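Glycosylation Associate Protein 3 (Streptococcus agalactiae serotype V, PDB 6OYC) probably acts with its Gap1 and Gap2 partners in the glycosylation-linked secretion of surface proteins through the accessory Sec pathway. Local coordinates at residues 63-67 and 68-72; 123-126 and 127-130; 208-211 and 212-216; 280-283 and 284-288. All coordinates share one frame; numbering follows the deposited sequence.

Interaction 1. Residues 63-67 and 68-72; sequences LLRKG and TRYSL
Leu64 packs over one face of the Tyr70 ring, beside a type II beta turn from Arg65 to Thr68 that brings the chain into strand 69-78. The two side chains run past one another in opposite directions. CD2 of Leu64 sits 3.9 Å from the centroid of the Tyr70 ring, displaced toward its rim, a CH-pi contact 26° off the normal. With CG of Tyr70 held beside its backbone N and anti to the carbonyl carbon (chi1 -60°), the ring reaches back to the start of the turn. There the backbone N of Arg65 comes to the edge of the ring, near its plane, and donates an almost straight hydrogen bond of 2.8 Å (166°) to Tyr70 OH, so a side chain of the strand grips the backbone of the turn. The turn is closed by Thr68 N bonding Arg65 O at 3.0 Å. Gly67 takes the third position of the turn with a positive phi, where a CB would collide with Lys66 O. Tyr112 pairs with Gly67 and Thr68 through backbone hydrogen bonds and, with Thr3, packs on Leu64 and Tyr70. The methylene CB of Arg65 lies 3.6 Å from OG1 of Thr68, while the chain bends at chi2 and its guanidinium end leads away. A water donates to Lys66 O at 2.8 Å and hydrogen-bonds Thr68 OG1 at 2.6 Å.

Interaction 2. Residues 123-126 and 127-130; sequences LINA and GCSD
The carboxamide of Asn125 reaches round the bend of the chain and holds both backbone polar groups of Cys128. Its OD1 accepts a hydrogen bond from Cys128 N at 3.0 Å; the bond is distinctly bent (138°), and the donor is tilted 32° from the carbonyl plane of the amide. On the other branch, Asn125 ND2 donates a weak, longer bond to Cys128 O, 3.4 Å away. The OD1 bond, helped by the weak one, probably sets the rotation of the carboxamide, so that a buried amide finds partners within three residues of its own position. The extended first torsion of Asn125, CG opposite the backbone N (chi1 -175°), is what carries the group forward along the chain. The same approach brings OD1 of Asn125 to 3.0 Å from CB of Cys128, a tight contact. The reversal passes through Gly127, whose positive phi would press a CB against Ala126 O. Further out, CB of Ala126 points away overall, though it still touches Gly127 N, and packs on Phe85; Cys128 packs on Ser83, and Asn125 meets Phe32. Asn125 closes strand 118-125, which lies between strands 41-47 and 84-91 in the four-stranded antiparallel sheet. The bend then delivers the chain to strand 130-140 of the other antiparallel sheet, where strand 29-33 pairs alongside, so this turn links the two sheets.

Interaction 3. Residues 208-211 and 212-216; sequences LEKG and LEDAL
Leu208, near the start of helix 206-218, receives Leu212 N on its O at 2.8 Å, while CG of Leu212 rests 3.4 Å from that same Leu208 O. Their side chains meet more loosely, CG of Leu208 lying 4.4 Å from CD1 of Leu212, and both press on Tyr240 of helix 231-243. Glu209 accepts Glu213 N through its O; its carboxylate is held by the hydroxyl of Tyr239 on helix 231-243, with a weak bond to a glycerol probably left from crystallisation. Next comes Lys210, whose O is bonded nearly linearly by Asp214 N (3.0 Å, 172°). Bent at chi2 (-94°), its chain crosses Asp214 so that the methylene CE, 3.2 Å from OD2 of Asp214, makes the approach. The ammonium NZ stays 4.5 Å from Asp214 OD2, too far for a salt bridge, though some electrostatic attraction is likely. Gly211 closes the series, its O bonded by Ala215 N at 3.0 Å. Leu212 and Ala215 face Ile224 of strand 223-227, whereas Lys210, Glu213 and Asp214 are exposed, the pattern of an amphipathic helix covering a parallel sheet in a beta-alpha-beta crossover.

Interaction 4. Residues 280-283 and 284-288; sequences WDTR and ETSPN
Thr282, the first residue to leave helical geometry after helix 270-281, offers its carbonyl O to three donors from the loop that follows. Ser286 N approaches nearly along the C=O axis at 2.7 Å from Thr282 O, and Thr285 N reaches that same Thr282 O from above the carbonyl plane at 2.9 Å. These i to i+4 and i to i+3 bonds form a turn that continues the winding of the chain just past the C-terminal end of the helix. The hydroxyl of Thr285 adds a longer bond, OG1 to Thr282 O at 3.3 Å. Two residues earlier, Trp280 O takes Arg283 N on one face of its plane and Arg283 NH1 on the opposite face, the latter at 3.0 Å. That side chain starts from a crowded position, CG between the backbone N and the carbonyl carbon (chi1 74°), and then extends to bring the guanidinium over the indole, with CZ2 of Trp280 over the centre of the guanidinium. The side chains of Thr282 and Thr285 cross at about a right angle. Thr282 OG1 has its main partner in Glu278 O of the helix. Two waters bridge the turn: one joins Asp281 O to Glu284 N (2.8 Å to each), and another links Thr282 OG1 with Ser286 OG. On the helix side, the Trp280 ring meets Phe255 edge-to-face and also touches Phe258. At the far end, Asn288 ND2 bonds Ala241 O of helix 231-243, and the backbone of Asn288 pairs with Ala249 of strand 248-251, just before strand 289-291.

Overall arrangement
The four local contacts fall into two pairs. Interactions 1 and 2, centres 27 Å apart, serve the antiparallel-sheet region typical of this accessory Sec family; interactions 3 and 4, centres 22 Å apart, belong to the parallel-sheet part, their centres about 42 to 45 Å from those of the first pair. Interactions 1 to 3 are partly buried, interaction 4 is a surface contact. In interactions 1 and 2 a buried polar side chain holds backbone atoms where loop and strand meet. Interaction 3 rests on regular backbone bonds within a single helix, its side chains dividing between sheet and solvent. Interaction 4, at a helix end, relies on one carbonyl with several donors, aided by bridging waters.

Interaction 1. Residues 63-67 and 68-72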
loop_
_atom_site.group_PDB
_atom_site.type_symbol
_atom_site.label_atom_id
_atom_site.label_comp_id
_atom_site.label_asym_id
_atom_site.label_seq_id
_atom_site.Cartn_x
_atom_site.Cartn_y
_atom_site.Cartn_z
ATOM N N LEU C 63 3.422 17.994 3.773
ATOM C CA LEU C 63 3.144 19.414 3.934
ATOM C C LEU C 63 1.677 19.689 3.632
ATOM O O LEU C 63 1.162 19.260 2.598
ATOM C CB LEU C 63 4.053 20.192 2.988
ATOM C CG LEU C 63 4.517 21.625 3.188
ATOM C CD1 LEU C 63 5.178 21.825 4.552
ATOM C CD2 LEU C 63 5.469 22.009 2.033
ATOM N N LEU C 64 1.001 20.411 4.523
ATOM C CA LEU C 64 -0.418 20.705 4.370
ATOM C C LEU C 64 -0.624 22.200 4.148
ATOM O O LEU C 64 0.268 23.017 4.400
ATOM C CB LEU C 64 -1.209 20.229 5.599
ATOM C CG LEU C 64 -1.102 18.730 5.936
ATOM C CD1 LEU C 64 -2.019 18.346 7.103
ATOM C CD2 LEU C 64 -1.398 17.850 4.710
ATOM N N ARG C 65 -1.807 22.560 3.662
ATOM C CA ARG C 65 -2.123 23.955 3.351
ATOM C C ARG C 65 -3.085 24.532 4.392
ATOM O O ARG C 65 -4.141 23.947 4.666
ATOM C CB ARG C 65 -2.728 24.092 1.942
ATOM C CG ARG C 65 -2.006 23.308 0.822
ATOM C CD ARG C 65 -0.523 23.586 0.848
ATOM N NE ARG C 65 0.147 23.368 -0.436
ATOM C CZ ARG C 65 0.891 22.301 -0.748
ATOM N NH1 ARG C 65 1.070 21.287 0.126
ATOM N NH2 ARG C 65 1.456 22.250 -1.955
ATOM N N LYS C 66 -2.727 25.694 4.950
ATOM C CA LYS C 66 -3.562 26.331 5.961
ATOM C C LYS C 66 -4.942 26.635 5.401
ATOM O O LYS C 66 -5.076 27.270 4.352
ATOM C CB LYS C 66 -2.915 27.622 6.461
ATOM C CG LYS C 66 -1.531 27.464 7.127
ATOM C CD LYS C 66 -0.867 28.836 7.253
ATOM C CE LYS C 66 0.578 28.750 7.689
ATOM N NZ LYS C 66 0.708 29.196 9.081
ATOM N N GLY C 67 -5.976 26.168 6.097
ATOM C CA GLY C 67 -7.339 26.384 5.662
ATOM C C GLY C 67 -7.926 25.294 4.789
ATOM O O GLY C 67 -9.123 25.343 4.499
ATOM N N THR C 68 -7.135 24.312 4.363
ATOM C CA THR C 68 -7.656 23.188 3.595
ATOM C C THR C 68 -8.203 22.123 4.546
ATOM O O THR C 68 -7.758 22.002 5.694
ATOM C CB THR C 68 -6.547 22.633 2.688
ATOM O OG1 THR C 68 -6.259 23.608 1.681
ATOM C CG2 THR C 68 -6.911 21.282 2.013
ATOM N N ARG C 69 -9.222 21.396 4.082
ATOM C CA ARG C 69 -9.803 20.299 4.848
ATOM C C ARG C 69 -9.067 19.004 4.545
ATOM O O ARG C 69 -8.758 18.715 3.392
ATOM C CB ARG C 69 -11.278 20.100 4.506
ATOM C CG ARG C 69 -12.209 21.240 4.858
ATOM C CD ARG C 69 -13.692 20.842 4.668
ATOM N NE ARG C 69 -13.989 20.377 3.309
ATOM C CZ ARG C 69 -14.198 21.184 2.272
ATOM N NH1 ARG C 69 -14.146 22.499 2.438
ATOM N NH2 ARG C 69 -14.463 20.682 1.070
ATOM N N TYR C 70 -8.831 18.202 5.575
ATOM C CA TYR C 70 -8.240 16.893 5.384
ATOM C C TYR C 70 -9.002 15.836 6.174
ATOM O O TYR C 70 -9.634 16.114 7.199
ATOM C CB TYR C 70 -6.759 16.882 5.783
ATOM C CG TYR C 70 -5.912 17.840 4.981
ATOM C CD1 TYR C 70 -5.272 17.434 3.810
ATOM C CD2 TYR C 70 -5.738 19.161 5.405
ATOM C CE1 TYR C 70 -4.477 18.327 3.079
ATOM C CE2 TYR C 70 -4.950 20.051 4.689
ATOM C CZ TYR C 70 -4.324 19.630 3.532
ATOM O OH TYR C 70 -3.558 20.531 2.836
ATOM N N SER C 71 -8.915 14.611 5.672
ATOM C CA SER C 71 -9.454 13.427 6.319
ATOM C C SER C 71 -8.316 12.565 6.862
ATOM O O SER C 71 -7.345 12.281 6.149
ATOM C CB SER C 71 -10.292 12.612 5.334
ATOM O OG SER C 71 -10.687 11.395 5.930
ATOM N N LEU C 72 -8.439 12.146 8.118
ATOM C CA LEU C 72 -7.507 11.208 8.728
ATOM C C LEU C 72 -8.278 9.975 9.152
ATOM O O LEU C 72 -9.285 10.085 9.861
ATOM C CB LEU C 72 -6.796 11.817 9.927
ATOM C CG LEU C 72 -5.731 10.948 10.601
ATOM C CD1 LEU C 72 -4.529 10.769 9.671
ATOM C CD2 LEU C 72 -5.324 11.597 11.914
HETATM O O HOH W 1 -5.858 26.189 1.943
#

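Interaction 2. Residues 123-126 and 127-130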
loop_
_atom_site.group_PDB
_atom_site.type_symbol
_atom_site.label_atom_id
_atom_site.label_comp_id
_atom_site.label_asym_id
_atom_site.label_seq_id
_atom_site.Cartn_x
_atom_site.Cartn_y
_atom_site.Cartn_z
ATOM N N LEU C 123 -0.118 7.898 17.799
ATOM C CA LEU C 123 -0.934 6.773 18.227
ATOM C C LEU C 123 -0.881 6.698 19.745
ATOM O O LEU C 123 0.208 6.677 20.331
ATOM C CB LEU C 123 -0.393 5.483 17.621
ATOM C CG LEU C 123 -1.282 4.314 17.229
ATOM C CD1 LEU C 123 -2.282 4.755 16.165
ATOM C CD2 LEU C 123 -0.396 3.160 16.706
ATOM N N ILE C 124 -2.042 6.677 20.389
ATOM C CA ILE C 124 -2.100 6.689 21.846
ATOM C C ILE C 124 -2.903 5.489 22.338
ATOM O O ILE C 124 -4.043 5.275 21.910
ATOM C CB ILE C 124 -2.678 8.007 22.377
ATOM C CG1 ILE C 124 -1.829 9.171 21.867
ATOM C CG2 ILE C 124 -2.695 7.992 23.888
ATOM C CD1 ILE C 124 -2.270 10.513 22.357
ATOM N N ASN C 125 -2.292 4.709 23.232
ATOM C CA ASN C 125 -2.925 3.552 23.854
ATOM C C ASN C 125 -3.646 3.999 25.119
ATOM O O ASN C 125 -3.030 4.607 26.005
ATOM C CB ASN C 125 -1.884 2.478 24.190
ATOM C CG ASN C 125 -2.512 1.195 24.731
ATOM O OD1 ASN C 125 -3.605 0.810 24.323
ATOM N ND2 ASN C 125 -1.817 0.531 25.647
ATOM N N ALA C 126 -4.941 3.693 25.203
ATOM C CA ALA C 126 -5.744 4.034 26.372
ATOM C C ALA C 126 -6.248 2.780 27.089
ATOM O O ALA C 126 -7.459 2.534 27.142
ATOM C CB ALA C 126 -6.919 4.925 25.958
ATOM N N GLY C 127 -5.328 1.981 27.631
ATOM C CA GLY C 127 -5.671 0.771 28.355
ATOM C C GLY C 127 -5.881 -0.484 27.526
ATOM O O GLY C 127 -6.355 -1.485 28.074
ATOM N N CYS C 128 -5.532 -0.477 26.238
ATOM C CA CYS C 128 -5.774 -1.633 25.383
ATOM C C CYS C 128 -4.697 -2.701 25.555
ATOM O O CYS C 128 -3.502 -2.402 25.631
ATOM C CB CYS C 128 -5.848 -1.213 23.915
ATOM S SG CYS C 128 -6.108 -2.597 22.786
ATOM N N SER C 129 -5.129 -3.960 25.586
ATOM C CA SER C 129 -4.227 -5.082 25.819
ATOM C C SER C 129 -3.687 -5.702 24.538
ATOM O O SER C 129 -2.574 -6.244 24.544
ATOM C CB SER C 129 -4.944 -6.164 26.632
ATOM O OG SER C 129 -5.048 -5.766 27.987
ATOM N N ASP C 130 -4.458 -5.664 23.453
ATOM C CA ASP C 130 -4.063 -6.285 22.200
ATOM C C ASP C 130 -4.670 -5.504 21.049
ATOM O O ASP C 130 -5.870 -5.219 21.056
ATOM C CB ASP C 130 -4.541 -7.736 22.070
ATOM C CG ASP C 130 -4.126 -8.595 23.219
ATOM O OD1 ASP C 130 -4.758 -8.481 24.285
ATOM O OD2 ASP C 130 -3.196 -9.416 23.052
#

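Interaction 3. Residues 208-211 and 212-216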
loop_
_atom_site.group_PDB
_atom_site.type_symbol
_atom_site.label_atom_id
_atom_site.label_comp_id
_atom_site.label_asym_id
_atom_site.label_seq_id
_atom_site.Cartn_x
_atom_site.Cartn_y
_atom_site.Cartn_z
ATOM N N LEU C 208 -7.809 -15.056 -6.888
ATOM C CA LEU C 208 -7.524 -14.657 -8.264
ATOM C C LEU C 208 -6.792 -15.762 -9.017
ATOM O O LEU C 208 -7.054 -15.990 -10.204
ATOM C CB LEU C 208 -6.708 -13.365 -8.268
ATOM C CG LEU C 208 -6.389 -12.743 -9.622
ATOM C CD1 LEU C 208 -7.659 -12.450 -10.414
ATOM C CD2 LEU C 208 -5.528 -11.489 -9.435
ATOM N N GLU C 209 -5.868 -16.443 -8.337
ATOM C CA GLU C 209 -5.271 -17.658 -8.881
ATOM C C GLU C 209 -6.350 -18.677 -9.234
ATOM O O GLU C 209 -6.334 -19.269 -10.321
ATOM C CB GLU C 209 -4.284 -18.249 -7.873
ATOM C CG GLU C 209 -3.585 -19.498 -8.362
ATOM C CD GLU C 209 -2.355 -19.843 -7.548
ATOM O OE1 GLU C 209 -1.612 -20.749 -7.969
ATOM O OE2 GLU C 209 -2.120 -19.220 -6.491
ATOM N N LYS C 210 -7.304 -18.883 -8.324
ATOM C CA LYS C 210 -8.419 -19.781 -8.600
ATOM C C LYS C 210 -9.266 -19.271 -9.765
ATOM O O LYS C 210 -9.711 -20.059 -10.610
ATOM C CB LYS C 210 -9.264 -19.954 -7.335
ATOM C CG LYS C 210 -10.140 -21.198 -7.308
ATOM C CD LYS C 210 -11.541 -20.885 -7.818
ATOM C CE LYS C 210 -12.462 -22.098 -7.743
ATOM N NZ LYS C 210 -12.957 -22.326 -6.361
ATOM N N GLY C 211 -9.495 -17.958 -9.834
ATOM C CA GLY C 211 -10.284 -17.414 -10.929
ATOM C C GLY C 211 -9.616 -17.581 -12.284
ATOM O O GLY C 211 -10.280 -17.869 -13.285
ATOM N N LEU C 212 -8.295 -17.392 -12.336
ATOM C CA LEU C 212 -7.543 -17.608 -13.568
ATOM C C LEU C 212 -7.546 -19.078 -13.972
ATOM O O LEU C 212 -7.618 -19.401 -15.165
ATOM C CB LEU C 212 -6.103 -17.135 -13.388
ATOM C CG LEU C 212 -5.830 -15.636 -13.358
ATOM C CD1 LEU C 212 -4.487 -15.357 -12.670
ATOM C CD2 LEU C 212 -5.888 -15.062 -14.779
ATOM N N GLU C 213 -7.411 -19.976 -12.994
ATOM C CA GLU C 213 -7.428 -21.404 -13.286
ATOM C C GLU C 213 -8.754 -21.816 -13.914
ATOM O O GLU C 213 -8.778 -22.518 -14.934
ATOM C CB GLU C 213 -7.178 -22.190 -12.004
ATOM C CG GLU C 213 -6.093 -23.219 -12.079
ATOM C CD GLU C 213 -6.095 -24.106 -10.849
ATOM O OE1 GLU C 213 -6.033 -23.563 -9.717
ATOM O OE2 GLU C 213 -6.174 -25.343 -11.013
ATOM N N ASP C 214 -9.870 -21.383 -13.307
ATOM C CA ASP C 214 -11.191 -21.657 -13.861
ATOM C C ASP C 214 -11.320 -21.099 -15.273
ATOM O O ASP C 214 -11.792 -21.788 -16.187
ATOM C CB ASP C 214 -12.276 -21.056 -12.970
ATOM C CG ASP C 214 -12.339 -21.682 -11.601
ATOM O OD1 ASP C 214 -11.667 -22.708 -11.363
ATOM O OD2 ASP C 214 -13.062 -21.130 -10.745
ATOM N N ALA C 215 -10.924 -19.839 -15.465
ATOM C CA ALA C 215 -10.995 -19.238 -16.791
ATOM C C ALA C 215 -10.259 -20.088 -17.820
ATOM O O ALA C 215 -10.763 -20.309 -18.928
ATOM C CB ALA C 215 -10.425 -17.821 -16.753
ATOM N N LEU C 216 -9.081 -20.609 -17.456
ATOM C CA LEU C 216 -8.247 -21.316 -18.426
ATOM C C LEU C 216 -8.781 -22.707 -18.744
ATOM O O LEU C 216 -8.541 -23.221 -19.844
ATOM C CB LEU C 216 -6.808 -21.392 -17.916
ATOM C CG LEU C 216 -6.141 -20.017 -17.924
ATOM C CD1 LEU C 216 -4.926 -19.954 -16.996
ATOM C CD2 LEU C 216 -5.775 -19.618 -19.349
#

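Interaction 4. Residues 280-283 and 284-288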
loop_
_atom_site.group_PDB
_atom_site.type_symbol
_atom_site.label_atom_id
_atom_site.label_comp_id
_atom_site.label_asym_id
_atom_site.label_seq_id
_atom_site.Cartn_x
_atom_site.Cartn_y
_atom_site.Cartn_z
ATOM N N TRP C 280 11.378 -14.026 -8.687
ATOM C CA TRP C 280 12.058 -12.732 -8.711
ATOM C C TRP C 280 13.333 -12.772 -9.554
ATOM O O TRP C 280 13.559 -11.893 -10.391
ATOM C CB TRP C 280 12.364 -12.295 -7.275
ATOM C CG TRP C 280 13.172 -11.040 -7.166
ATOM C CD1 TRP C 280 14.473 -10.940 -6.778
ATOM C CD2 TRP C 280 12.728 -9.699 -7.437
ATOM N NE1 TRP C 280 14.871 -9.625 -6.796
ATOM C CE2 TRP C 280 13.820 -8.844 -7.199
ATOM C CE3 TRP C 280 11.518 -9.145 -7.869
ATOM C CZ2 TRP C 280 13.738 -7.455 -7.370
ATOM C CZ3 TRP C 280 11.439 -7.763 -8.041
ATOM C CH2 TRP C 280 12.542 -6.939 -7.787
ATOM N N ASP C 281 14.184 -13.781 -9.349
ATOM C CA ASP C 281 15.466 -13.840 -10.052
ATOM C C ASP C 281 15.341 -14.150 -11.538
ATOM O O ASP C 281 16.342 -14.021 -12.251
ATOM C CB ASP C 281 16.386 -14.894 -9.434
ATOM C CG ASP C 281 16.738 -14.593 -8.004
ATOM O OD1 ASP C 281 16.880 -13.404 -7.648
ATOM O OD2 ASP C 281 16.870 -15.552 -7.230
ATOM N N THR C 282 14.174 -14.577 -12.023
ATOM C CA THR C 282 13.982 -14.846 -13.450
ATOM C C THR C 282 13.134 -13.779 -14.138
ATOM O O THR C 282 12.727 -13.961 -15.296
ATOM C CB THR C 282 13.360 -16.238 -13.662
ATOM O OG1 THR C 282 12.131 -16.350 -12.930
ATOM C CG2 THR C 282 14.308 -17.335 -13.185
ATOM N N ARG C 283 12.875 -12.658 -13.455
ATOM C CA ARG C 283 11.983 -11.640 -14.002
ATOM C C ARG C 283 12.499 -11.068 -15.316
ATOM O O ARG C 283 11.710 -10.538 -16.103
ATOM C CB ARG C 283 11.785 -10.510 -12.999
ATOM C CG ARG C 283 12.987 -9.569 -12.856
ATOM C CD ARG C 283 12.901 -8.809 -11.539
ATOM N NE ARG C 283 14.028 -7.902 -11.291
ATOM C CZ ARG C 283 15.068 -8.220 -10.531
ATOM N NH1 ARG C 283 15.132 -9.419 -9.964
ATOM N NH2 ARG C 283 16.042 -7.346 -10.331
ATOM N N GLU C 284 13.803 -11.124 -15.566
ATOM C CA GLU C 284 14.336 -10.594 -16.812
ATOM C C GLU C 284 14.549 -11.683 -17.852
ATOM O O GLU C 284 14.882 -11.365 -18.997
ATOM C CB GLU C 284 15.654 -9.832 -16.571
ATOM C CG GLU C 284 15.519 -8.449 -15.868
ATOM C CD GLU C 284 14.579 -7.468 -16.581
ATOM O OE1 GLU C 284 13.624 -6.969 -15.935
ATOM O OE2 GLU C 284 14.788 -7.185 -17.785
ATOM N N THR C 285 14.339 -12.956 -17.487
ATOM C CA THR C 285 14.588 -14.075 -18.387
ATOM C C THR C 285 13.370 -14.945 -18.684
ATOM O O THR C 285 13.369 -15.620 -19.718
ATOM C CB THR C 285 15.707 -14.972 -17.832
ATOM O OG1 THR C 285 15.339 -15.452 -16.531
ATOM C CG2 THR C 285 17.004 -14.189 -17.734
ATOM N N SER C 286 12.344 -14.949 -17.829
ATOM C CA SER C 286 11.150 -15.750 -18.084
ATOM C C SER C 286 10.505 -15.352 -19.409
ATOM O O SER C 286 10.188 -14.171 -19.611
ATOM C CB SER C 286 10.138 -15.592 -16.951
ATOM O OG SER C 286 10.627 -16.187 -15.763
ATOM N N PRO C 287 10.260 -16.305 -20.314
ATOM C CA PRO C 287 9.786 -15.949 -21.667
ATOM C C PRO C 287 8.357 -15.433 -21.738
ATOM O O PRO C 287 8.030 -14.760 -22.725
ATOM C CB PRO C 287 9.927 -17.261 -22.447
ATOM C CG PRO C 287 9.833 -18.335 -21.384
ATOM C CD PRO C 287 10.508 -17.749 -20.163
ATOM N N ASN C 288 7.488 -15.725 -20.769
ATOM C CA ASN C 288 6.141 -15.157 -20.792
ATOM C C ASN C 288 6.002 -13.900 -19.934
ATOM O O ASN C 288 4.873 -13.480 -19.648
ATOM C CB ASN C 288 5.085 -16.195 -20.374
ATOM C CG ASN C 288 5.356 -16.812 -19.015
ATOM O OD1 ASN C 288 6.495 -16.878 -18.554
ATOM N ND2 ASN C 288 4.296 -17.289 -18.375
HETATM O O HOH W 2 16.056 -12.131 -14.253
HETATM O O HOH W 3 10.018 -14.327 -13.566
#